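Long-range contact in plasmin and fibronectin-binding protein A (Streptococcus pneumoniae, PDB 4MR0), which acts as a pneumococcal surface adhesin and invasin that binds human fibronectin, plasmin, plasminogen and serum albumin: residues I433-A447 with V466-Q480. Residues are numbered along the deposited sequence; the frame is centred on the assembly and turned at random.
Sequences IAENIFNIADPKTKA and VTKNVINNNSKETEQ
Val-466 and Thr-467 lie beside Ile-433 and Ala-434 as in-register parallel strands of successive coils in a right-handed parallel beta-helix, the pectate lyase-like fold of this adhesin. Thr-467 N donates to Ile-433 O, and Glu-435 N to Thr-467 O. Outside the coil, one water joins Thr-467 OG1 to Glu-435 OE2. At the corner the Asn-469 amide runs alongside that of Asn-436, nearly coplanar with it; equivalent asparagines stacked coil upon coil form the asparagine rows familiar from beta-helices, and Asn-436 hydrogen-bonds the backbone of Ile-389 (O) and Asn-392 (N) in the preceding coil.

The axes of 470-473 and 437-440 come within 4.7 Å at an angle of 6°. Val-470 N reaches Asn-436 O at 2.8 Å, nearly straight at 172°. Inward, Ile-471 CG1 lies 3.8 Å from Phe-438 CD1, while its CD1 presses on Ala-447 CB, which also sits over one face of the Phe-438 ring, toward its rim; Phe-438 stacks in turn with Phe-394. Outward, Asn-472 ND2 donates to Asn-439 OD1 at 3.0 Å, the two amides nearly coplanar, and Asn-439 ND2 hydrogen-bonds Asp-395 OD1.

Asn-473 swings its amide away from its backbone N (chi1 -167°), so that OD1 accepts from both Ser-475 N and OG, an Asx turn that would restrain Ser-475, whose CB packs against Ala-441 O and Pro-443. A water accepts from Asn-473 ND2 and donates to Asp-442 O and Thr-445 O, bridging the end of strand 470-473 to the turn 442-445. Beyond them, Glu-479 N bonds Pro-443 O at 2.9 Å, and the Lys-444 side chain, bent at its end, forms a salt bridge, NZ lying 3.1 Å from Glu-479 OE2 on its syn lone pair.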
ATOM      1  N   ILE A 433       3.786  -7.464 -12.324  1.00 13.43           N
ATOM      2  CA  ILE A 433       4.693  -6.408 -11.898  1.00 14.32           C
ATOM      3  C   ILE A 433       5.431  -6.044 -13.179  1.00 14.83           C
ATOM      4  O   ILE A 433       6.351  -6.747 -13.597  1.00 15.18           O
ATOM      5  CB  ILE A 433       5.677  -6.946 -10.840  1.00 14.07           C
ATOM      6  CG1 ILE A 433       4.883  -7.442  -9.627  1.00 16.05           C
ATOM      7  CG2 ILE A 433       6.648  -5.862 -10.418  1.00 15.63           C
ATOM      8  CD1 ILE A 433       5.702  -8.263  -8.650  1.00 15.69           C
ATOM      9  N   ALA A 434       5.030  -4.943 -13.802  1.00 14.42           N
ATOM     10  CA  ALA A 434       5.626  -4.568 -15.075  1.00 15.69           C
ATOM     11  C   ALA A 434       6.008  -3.115 -15.260  1.00 14.48           C
ATOM     12  O   ALA A 434       5.378  -2.216 -14.714  1.00 14.33           O
ATOM     13  CB  ALA A 434       4.680  -4.970 -16.190  1.00 15.45           C
ATOM     14  N   GLU A 435       7.058  -2.906 -16.046  1.00 16.23           N
ATOM     15  CA  GLU A 435       7.518  -1.571 -16.395  1.00 17.57           C
ATOM     16  C   GLU A 435       7.716  -0.588 -15.242  1.00 15.96           C
ATOM     17  O   GLU A 435       7.441   0.605 -15.386  1.00 16.77           O
ATOM     18  CB  GLU A 435       6.542  -0.976 -17.418  1.00 18.98           C
ATOM     19  CG  GLU A 435       6.388  -1.820 -18.687  1.00 21.31           C
ATOM     20  CD  GLU A 435       5.007  -1.700 -19.319  1.00 26.85           C
ATOM     21  OE1 GLU A 435       4.583  -0.565 -19.641  1.00 26.93           O
ATOM     22  OE2 GLU A 435       4.343  -2.748 -19.498  1.00 27.27           O
ATOM     23  N   ASN A 436       8.190  -1.082 -14.105  1.00 15.55           N
ATOM     24  CA  ASN A 436       8.447  -0.218 -12.955  1.00 15.75           C
ATOM     25  C   ASN A 436       9.937   0.117 -12.939  1.00 15.99           C
ATOM     26  O   ASN A 436      10.755  -0.660 -13.433  1.00 17.08           O
ATOM     27  CB  ASN A 436       8.084  -0.935 -11.649  1.00 12.65           C
ATOM     28  CG  ASN A 436       6.617  -1.296 -11.569  1.00 12.07           C
ATOM     29  OD1 ASN A 436       5.771  -0.443 -11.314  1.00 13.19           O
ATOM     30  ND2 ASN A 436       6.306  -2.565 -11.803  1.00 11.33           N
ATOM     31  N   ILE A 437      10.289   1.265 -12.373  1.00 17.13           N
ATOM     32  CA  ILE A 437      11.691   1.658 -12.287  1.00 18.01           C
ATOM     33  C   ILE A 437      12.087   1.677 -10.817  1.00 19.13           C
ATOM     34  O   ILE A 437      11.371   2.240  -9.984  1.00 19.00           O
ATOM     35  CB  ILE A 437      11.946   3.071 -12.863  1.00 20.33           C
ATOM     36  CG1 ILE A 437      11.461   3.151 -14.310  1.00 20.55           C
ATOM     37  CG2 ILE A 437      13.443   3.394 -12.798  1.00 19.85           C
ATOM     38  CD1 ILE A 437       9.960   3.293 -14.446  1.00 25.58           C
ATOM     39  N   PHE A 438      13.214   1.049 -10.499  1.00 18.94           N
ATOM     40  CA  PHE A 438      13.705   1.027  -9.124  1.00 18.11           C
ATOM     41  C   PHE A 438      15.092   1.667  -9.073  1.00 21.21           C
ATOM     42  O   PHE A 438      15.974   1.309  -9.858  1.00 20.77           O
ATOM     43  CB  PHE A 438      13.815  -0.409  -8.588  1.00 17.52           C
ATOM     44  CG  PHE A 438      12.530  -1.196  -8.637  1.00 17.53           C
ATOM     45  CD1 PHE A 438      12.054  -1.710  -9.841  1.00 14.21           C
ATOM     46  CD2 PHE A 438      11.811  -1.446  -7.472  1.00 15.58           C
ATOM     47  CE1 PHE A 438      10.885  -2.472  -9.885  1.00 17.18           C
ATOM     48  CE2 PHE A 438      10.641  -2.207  -7.504  1.00 17.14           C
ATOM     49  CZ  PHE A 438      10.176  -2.719  -8.711  1.00 16.67           C
ATOM     50  N   ASN A 439      15.273   2.620  -8.160  1.00 20.37           N
ATOM     51  CA  ASN A 439      16.562   3.282  -7.971  1.00 24.00           C
ATOM     52  C   ASN A 439      16.927   2.997  -6.525  1.00 23.96           C
ATOM     53  O   ASN A 439      16.409   3.633  -5.610  1.00 24.31           O
ATOM     54  CB  ASN A 439      16.440   4.787  -8.218  1.00 25.46           C
ATOM     55  CG  ASN A 439      16.018   5.103  -9.638  1.00 28.48           C
ATOM     56  OD1 ASN A 439      16.674   4.689 -10.594  1.00 27.32           O
ATOM     57  ND2 ASN A 439      14.916   5.833  -9.784  1.00 28.89           N
ATOM     58  N   ILE A 440      17.807   2.023  -6.331  1.00 24.63           N
ATOM     59  CA  ILE A 440      18.203   1.599  -4.995  1.00 25.92           C
ATOM     60  C   ILE A 440      19.647   1.917  -4.623  1.00 27.30           C
ATOM     61  O   ILE A 440      20.579   1.628  -5.378  1.00 27.76           O
ATOM     62  CB  ILE A 440      17.971   0.082  -4.847  1.00 24.85           C
ATOM     63  CG1 ILE A 440      16.494  -0.233  -5.119  1.00 24.01           C
ATOM     64  CG2 ILE A 440      18.385  -0.383  -3.461  1.00 24.24           C
ATOM     65  CD1 ILE A 440      16.174  -1.714  -5.241  1.00 21.82           C
ATOM     66  N   ALA A 441      19.817   2.509  -3.445  1.00 28.30           N
ATOM     67  CA  ALA A 441      21.136   2.868  -2.940  1.00 29.03           C
ATOM     68  C   ALA A 441      21.404   2.134  -1.632  1.00 28.89           C
ATOM     69  O   ALA A 441      22.545   2.037  -1.190  1.00 30.58           O
ATOM     70  CB  ALA A 441      21.224   4.375  -2.728  1.00 28.89           C
ATOM     71  N   ASP A 442      20.344   1.613  -1.021  1.00 29.28           N
ATOM     72  CA  ASP A 442      20.452   0.881   0.239  1.00 29.72           C
ATOM     73  C   ASP A 442      20.807  -0.578  -0.025  1.00 30.73           C
ATOM     74  O   ASP A 442      20.073  -1.288  -0.708  1.00 30.88           O
ATOM     75  CB  ASP A 442      19.130   0.962   1.009  1.00 29.76           C
ATOM     76  CG  ASP A 442      19.128   0.104   2.255  1.00 29.84           C
ATOM     77  OD1 ASP A 442      20.132   0.133   2.996  1.00 30.41           O
ATOM     78  OD2 ASP A 442      18.119  -0.593   2.505  1.00 30.22           O
ATOM     79  N   PRO A 443      21.939  -1.048   0.524  1.00 31.31           N
ATOM     80  CA  PRO A 443      22.355  -2.440   0.318  1.00 31.59           C
ATOM     81  C   PRO A 443      21.441  -3.495   0.934  1.00 30.72           C
ATOM     82  O   PRO A 443      21.552  -4.678   0.611  1.00 30.74           O
ATOM     83  CB  PRO A 443      23.772  -2.469   0.902  1.00 32.20           C
ATOM     84  CG  PRO A 443      23.733  -1.415   1.958  1.00 32.83           C
ATOM     85  CD  PRO A 443      22.954  -0.303   1.290  1.00 32.49           C
ATOM     86  N   LYS A 444      20.534  -3.070   1.807  1.00 30.17           N
ATOM     87  CA  LYS A 444      19.613  -3.999   2.456  1.00 28.51           C
ATOM     88  C   LYS A 444      18.242  -4.039   1.786  1.00 28.28           C
ATOM     89  O   LYS A 444      17.347  -4.751   2.243  1.00 27.05           O
ATOM     90  CB  LYS A 444      19.429  -3.623   3.929  1.00 31.17           C
ATOM     91  CG  LYS A 444      20.623  -3.925   4.828  1.00 31.63           C
ATOM     92  CD  LYS A 444      20.345  -3.463   6.253  1.00 32.87           C
ATOM     93  CE  LYS A 444      21.170  -4.247   7.266  1.00 35.11           C
ATOM     94  NZ  LYS A 444      22.632  -4.122   7.018  1.00 33.90           N
ATOM     95  N   THR A 445      18.077  -3.281   0.707  1.00 27.61           N
ATOM     96  CA  THR A 445      16.794  -3.237   0.012  1.00 26.69           C
ATOM     97  C   THR A 445      16.717  -4.094  -1.246  1.00 26.03           C
ATOM     98  O   THR A 445      17.553  -4.003  -2.145  1.00 25.04           O
ATOM     99  CB  THR A 445      16.401  -1.779  -0.348  1.00 27.15           C
ATOM    100  OG1 THR A 445      16.090  -1.063   0.854  1.00 28.00           O
ATOM    101  CG2 THR A 445      15.179  -1.756  -1.260  1.00 27.02           C
ATOM    102  N   LYS A 446      15.686  -4.929  -1.281  1.00 27.78           N
ATOM    103  CA  LYS A 446      15.410  -5.825  -2.393  1.00 26.64           C
ATOM    104  C   LYS A 446      14.380  -5.095  -3.256  1.00 26.09           C
ATOM    105  O   LYS A 446      13.459  -4.468  -2.728  1.00 27.83           O
ATOM    106  CB  LYS A 446      14.820  -7.124  -1.842  1.00 28.32           C
ATOM    107  CG  LYS A 446      14.795  -8.293  -2.806  1.00 31.45           C
ATOM    108  CD  LYS A 446      14.064  -9.472  -2.172  1.00 32.76           C
ATOM    109  CE  LYS A 446      14.974 -10.685  -2.022  1.00 34.70           C
ATOM    110  NZ  LYS A 446      15.177 -11.048  -0.596  1.00 35.62           N
ATOM    111  N   ALA A 447      14.529  -5.161  -4.575  1.00 23.84           N
ATOM    112  CA  ALA A 447      13.587  -4.478  -5.455  1.00 19.08           C
ATOM    113  C   ALA A 447      12.240  -5.191  -5.509  1.00 18.25           C
ATOM    114  O   ALA A 447      11.205  -4.622  -5.167  1.00 17.11           O
ATOM    115  CB  ALA A 447      14.166  -4.371  -6.863  1.00 17.70           C
ATOM    116  N   VAL A 466       6.676 -10.906 -14.004  1.00 14.99           N
ATOM    117  CA  VAL A 466       7.596  -9.813 -13.712  1.00 15.34           C
ATOM    118  C   VAL A 466       8.268  -9.486 -15.043  1.00 16.45           C
ATOM    119  O   VAL A 466       9.191 -10.192 -15.479  1.00 15.48           O
ATOM    120  CB  VAL A 466       8.664 -10.231 -12.681  1.00 15.69           C
ATOM    121  CG1 VAL A 466       9.567  -9.048 -12.374  1.00 14.78           C
ATOM    122  CG2 VAL A 466       7.991 -10.739 -11.399  1.00 14.82           C
ATOM    123  N   THR A 467       7.811  -8.412 -15.681  1.00 16.17           N
ATOM    124  CA  THR A 467       8.333  -8.047 -16.995  1.00 17.54           C
ATOM    125  C   THR A 467       8.700  -6.589 -17.210  1.00 17.84           C
ATOM    126  O   THR A 467       8.080  -5.686 -16.652  1.00 16.36           O
ATOM    127  CB  THR A 467       7.311  -8.395 -18.091  1.00 17.21           C
ATOM    128  OG1 THR A 467       6.072  -7.729 -17.797  1.00 18.62           O
ATOM    129  CG2 THR A 467       7.074  -9.892 -18.159  1.00 16.22           C
ATOM    130  N   LYS A 468       9.703  -6.382 -18.061  1.00 17.44           N
ATOM    131  CA  LYS A 468      10.162  -5.055 -18.440  1.00 18.47           C
ATOM    132  C   LYS A 468      10.409  -4.052 -17.325  1.00 18.93           C
ATOM    133  O   LYS A 468      10.253  -2.852 -17.523  1.00 19.43           O
ATOM    134  CB  LYS A 468       9.193  -4.458 -19.467  1.00 21.74           C
ATOM    135  CG  LYS A 468       9.223  -5.195 -20.808  1.00 24.57           C
ATOM    136  CD  LYS A 468       8.372  -4.520 -21.875  1.00 28.96           C
ATOM    137  CE  LYS A 468       8.576  -5.209 -23.232  1.00 33.14           C
ATOM    138  NZ  LYS A 468       7.721  -4.640 -24.321  1.00 36.43           N
ATOM    139  N   ASN A 469      10.798  -4.539 -16.155  1.00 19.13           N
ATOM    140  CA  ASN A 469      11.108  -3.646 -15.055  1.00 19.03           C
ATOM    141  C   ASN A 469      12.570  -3.236 -15.192  1.00 20.43           C
ATOM    142  O   ASN A 469      13.387  -3.986 -15.740  1.00 20.42           O
ATOM    143  CB  ASN A 469      10.904  -4.345 -13.714  1.00 18.54           C
ATOM    144  CG  ASN A 469       9.473  -4.760 -13.490  1.00 15.75           C
ATOM    145  OD1 ASN A 469       9.091  -5.896 -13.765  1.00 17.00           O
ATOM    146  ND2 ASN A 469       8.669  -3.836 -12.998  1.00 13.40           N
ATOM    147  N   VAL A 470      12.894  -2.052 -14.690  1.00 19.21           N
ATOM    148  CA  VAL A 470      14.261  -1.555 -14.738  1.00 20.56           C
ATOM    149  C   VAL A 470      14.758  -1.326 -13.318  1.00 22.26           C
ATOM    150  O   VAL A 470      14.226  -0.487 -12.588  1.00 22.98           O
ATOM    151  CB  VAL A 470      14.356  -0.227 -15.517  1.00 20.64           C
ATOM    152  CG1 VAL A 470      15.776   0.327 -15.430  1.00 21.67           C
ATOM    153  CG2 VAL A 470      13.961  -0.448 -16.967  1.00 20.78           C
ATOM    154  N   ILE A 471      15.778  -2.081 -12.933  1.00 21.41           N
ATOM    155  CA  ILE A 471      16.344  -1.966 -11.607  1.00 21.77           C
ATOM    156  C   ILE A 471      17.738  -1.343 -11.650  1.00 22.64           C
ATOM    157  O   ILE A 471      18.659  -1.898 -12.244  1.00 21.84           O
ATOM    158  CB  ILE A 471      16.432  -3.351 -10.936  1.00 22.33           C
ATOM    159  CG1 ILE A 471      15.026  -3.948 -10.809  1.00 23.48           C
ATOM    160  CG2 ILE A 471      17.106  -3.234  -9.564  1.00 21.95           C
ATOM    161  CD1 ILE A 471      14.989  -5.335 -10.177  1.00 25.11           C
ATOM    162  N   ASN A 472      17.875  -0.177 -11.029  1.00 23.65           N
ATOM    163  CA  ASN A 472      19.159   0.512 -10.964  1.00 26.12           C
ATOM    164  C   ASN A 472      19.665   0.411  -9.528  1.00 26.47           C
ATOM    165  O   ASN A 472      19.341   1.244  -8.681  1.00 26.88           O
ATOM    166  CB  ASN A 472      19.000   1.983 -11.358  1.00 25.39           C
ATOM    167  CG  ASN A 472      18.482   2.154 -12.768  1.00 25.91           C
ATOM    168  OD1 ASN A 472      19.052   1.613 -13.716  1.00 25.58           O
ATOM    169  ND2 ASN A 472      17.399   2.911 -12.917  1.00 25.06           N
ATOM    170  N   ASN A 473      20.447  -0.626  -9.256  1.00 28.23           N
ATOM    171  CA  ASN A 473      20.981  -0.834  -7.921  1.00 31.26           C
ATOM    172  C   ASN A 473      22.456  -0.439  -7.820  1.00 34.07           C
ATOM    173  O   ASN A 473      23.333  -1.157  -8.306  1.00 33.07           O
ATOM    174  CB  ASN A 473      20.819  -2.304  -7.508  1.00 28.67           C
ATOM    175  CG  ASN A 473      21.075  -2.524  -6.023  1.00 29.76           C
ATOM    176  OD1 ASN A 473      21.669  -1.676  -5.353  1.00 29.23           O
ATOM    177  ND2 ASN A 473      20.634  -3.666  -5.505  1.00 25.65           N
ATOM    178  N   ASN A 474      22.729   0.707  -7.201  1.00 37.58           N
ATOM    179  CA  ASN A 474      24.113   1.142  -7.021  1.00 40.42           C
ATOM    180  C   ASN A 474      24.494   1.189  -5.551  1.00 41.43           C
ATOM    181  O   ASN A 474      25.331   1.996  -5.141  1.00 42.17           O
ATOM    182  CB  ASN A 474      24.374   2.510  -7.661  1.00 41.83           C
ATOM    183  CG  ASN A 474      23.139   3.363  -7.751  1.00 43.51           C
ATOM    184  OD1 ASN A 474      22.438   3.353  -8.766  1.00 46.48           O
ATOM    185  ND2 ASN A 474      22.852   4.104  -6.688  1.00 44.13           N
ATOM    186  N   SER A 475      23.874   0.319  -4.761  1.00 42.34           N
ATOM    187  CA  SER A 475      24.172   0.242  -3.338  1.00 44.06           C
ATOM    188  C   SER A 475      25.522  -0.455  -3.222  1.00 45.68           C
ATOM    189  O   SER A 475      25.892  -1.234  -4.101  1.00 46.26           O
ATOM    190  CB  SER A 475      23.106  -0.581  -2.614  1.00 43.14           C
ATOM    191  OG  SER A 475      23.149  -1.938  -3.019  1.00 44.26           O
ATOM    192  N   LYS A 476      26.259  -0.181  -2.150  1.00 47.18           N
ATOM    193  CA  LYS A 476      27.560  -0.813  -1.960  1.00 49.22           C
ATOM    194  C   LYS A 476      27.467  -2.126  -1.198  1.00 48.79           C
ATOM    195  O   LYS A 476      26.890  -2.194  -0.112  1.00 49.32           O
ATOM    196  CB  LYS A 476      28.526   0.145  -1.253  1.00 52.22           C
ATOM    197  CG  LYS A 476      29.462   0.870  -2.227  1.00 55.33           C
ATOM    198  CD  LYS A 476      29.983   2.182  -1.644  1.00 58.56           C
ATOM    199  CE  LYS A 476      31.131   1.976  -0.657  1.00 60.38           C
ATOM    200  NZ  LYS A 476      31.325   3.231   0.150  1.00 61.87           N
ATOM    201  N   GLU A 477      28.041  -3.169  -1.791  1.00 48.29           N
ATOM    202  CA  GLU A 477      28.043  -4.499  -1.200  1.00 47.68           C
ATOM    203  C   GLU A 477      26.643  -4.945  -0.789  1.00 46.37           C
ATOM    204  O   GLU A 477      26.361  -5.175   0.386  1.00 45.50           O
ATOM    205  CB  GLU A 477      29.012  -4.536  -0.014  1.00 49.29           C
ATOM    206  CG  GLU A 477      30.466  -4.714  -0.448  1.00 51.67           C
ATOM    207  CD  GLU A 477      31.469  -4.296   0.611  1.00 53.52           C
ATOM    208  OE1 GLU A 477      31.279  -4.652   1.794  1.00 54.11           O
ATOM    209  OE2 GLU A 477      32.458  -3.619   0.250  1.00 54.99           O
ATOM    210  N   THR A 478      25.777  -5.067  -1.790  1.00 45.01           N
ATOM    211  CA  THR A 478      24.392  -5.481  -1.600  1.00 43.39           C
ATOM    212  C   THR A 478      24.329  -6.792  -0.823  1.00 41.55           C
ATOM    213  O   THR A 478      25.154  -7.683  -1.022  1.00 41.95           O
ATOM    214  CB  THR A 478      23.692  -5.668  -2.958  1.00 44.69           C
ATOM    215  OG1 THR A 478      24.035  -4.579  -3.825  1.00 46.81           O
ATOM    216  CG2 THR A 478      22.188  -5.692  -2.776  1.00 44.89           C
ATOM    217  N   GLU A 479      23.333  -6.910   0.048  1.00 38.70           N
ATOM    218  CA  GLU A 479      23.178  -8.093   0.884  1.00 36.90           C
ATOM    219  C   GLU A 479      22.138  -9.121   0.440  1.00 35.18           C
ATOM    220  O   GLU A 479      21.896 -10.098   1.147  1.00 34.20           O
ATOM    221  CB  GLU A 479      22.877  -7.657   2.314  1.00 36.96           C
ATOM    222  CG  GLU A 479      24.013  -6.892   2.956  1.00 38.77           C
ATOM    223  CD  GLU A 479      23.588  -6.171   4.217  1.00 39.45           C
ATOM    224  OE1 GLU A 479      22.891  -6.787   5.053  1.00 38.70           O
ATOM    225  OE2 GLU A 479      23.957  -4.988   4.371  1.00 41.66           O
ATOM    226  N   GLN A 480      21.510  -8.904  -0.711  1.00 33.62           N
ATOM    227  CA  GLN A 480      20.521  -9.858  -1.205  1.00 32.05           C
ATOM    228  C   GLN A 480      20.238  -9.627  -2.686  1.00 30.52           C
ATOM    229  O   GLN A 480      20.660  -8.619  -3.258  1.00 29.33           O
ATOM    230  CB  GLN A 480      19.215  -9.774  -0.395  1.00 33.11           C
ATOM    231  CG  GLN A 480      18.417  -8.502  -0.588  1.00 32.48           C
ATOM    232  CD  GLN A 480      19.124  -7.292  -0.033  1.00 32.71           C
ATOM    233  OE1 GLN A 480      19.452  -6.362  -0.767  1.00 33.30           O
ATOM    234  NE2 GLN A 480      19.368  -7.296   1.276  1.00 31.05           N
TER
HETATM  235  O   HOH W   1       5.602  -5.435 -19.492  1.00 25.11           O
HETATM  236  O   HOH W   2      25.287   1.937  -0.756  1.00 30.97           O
HETATM  237  O   HOH W   3      20.396  -3.256  -2.385  1.00 29.12           O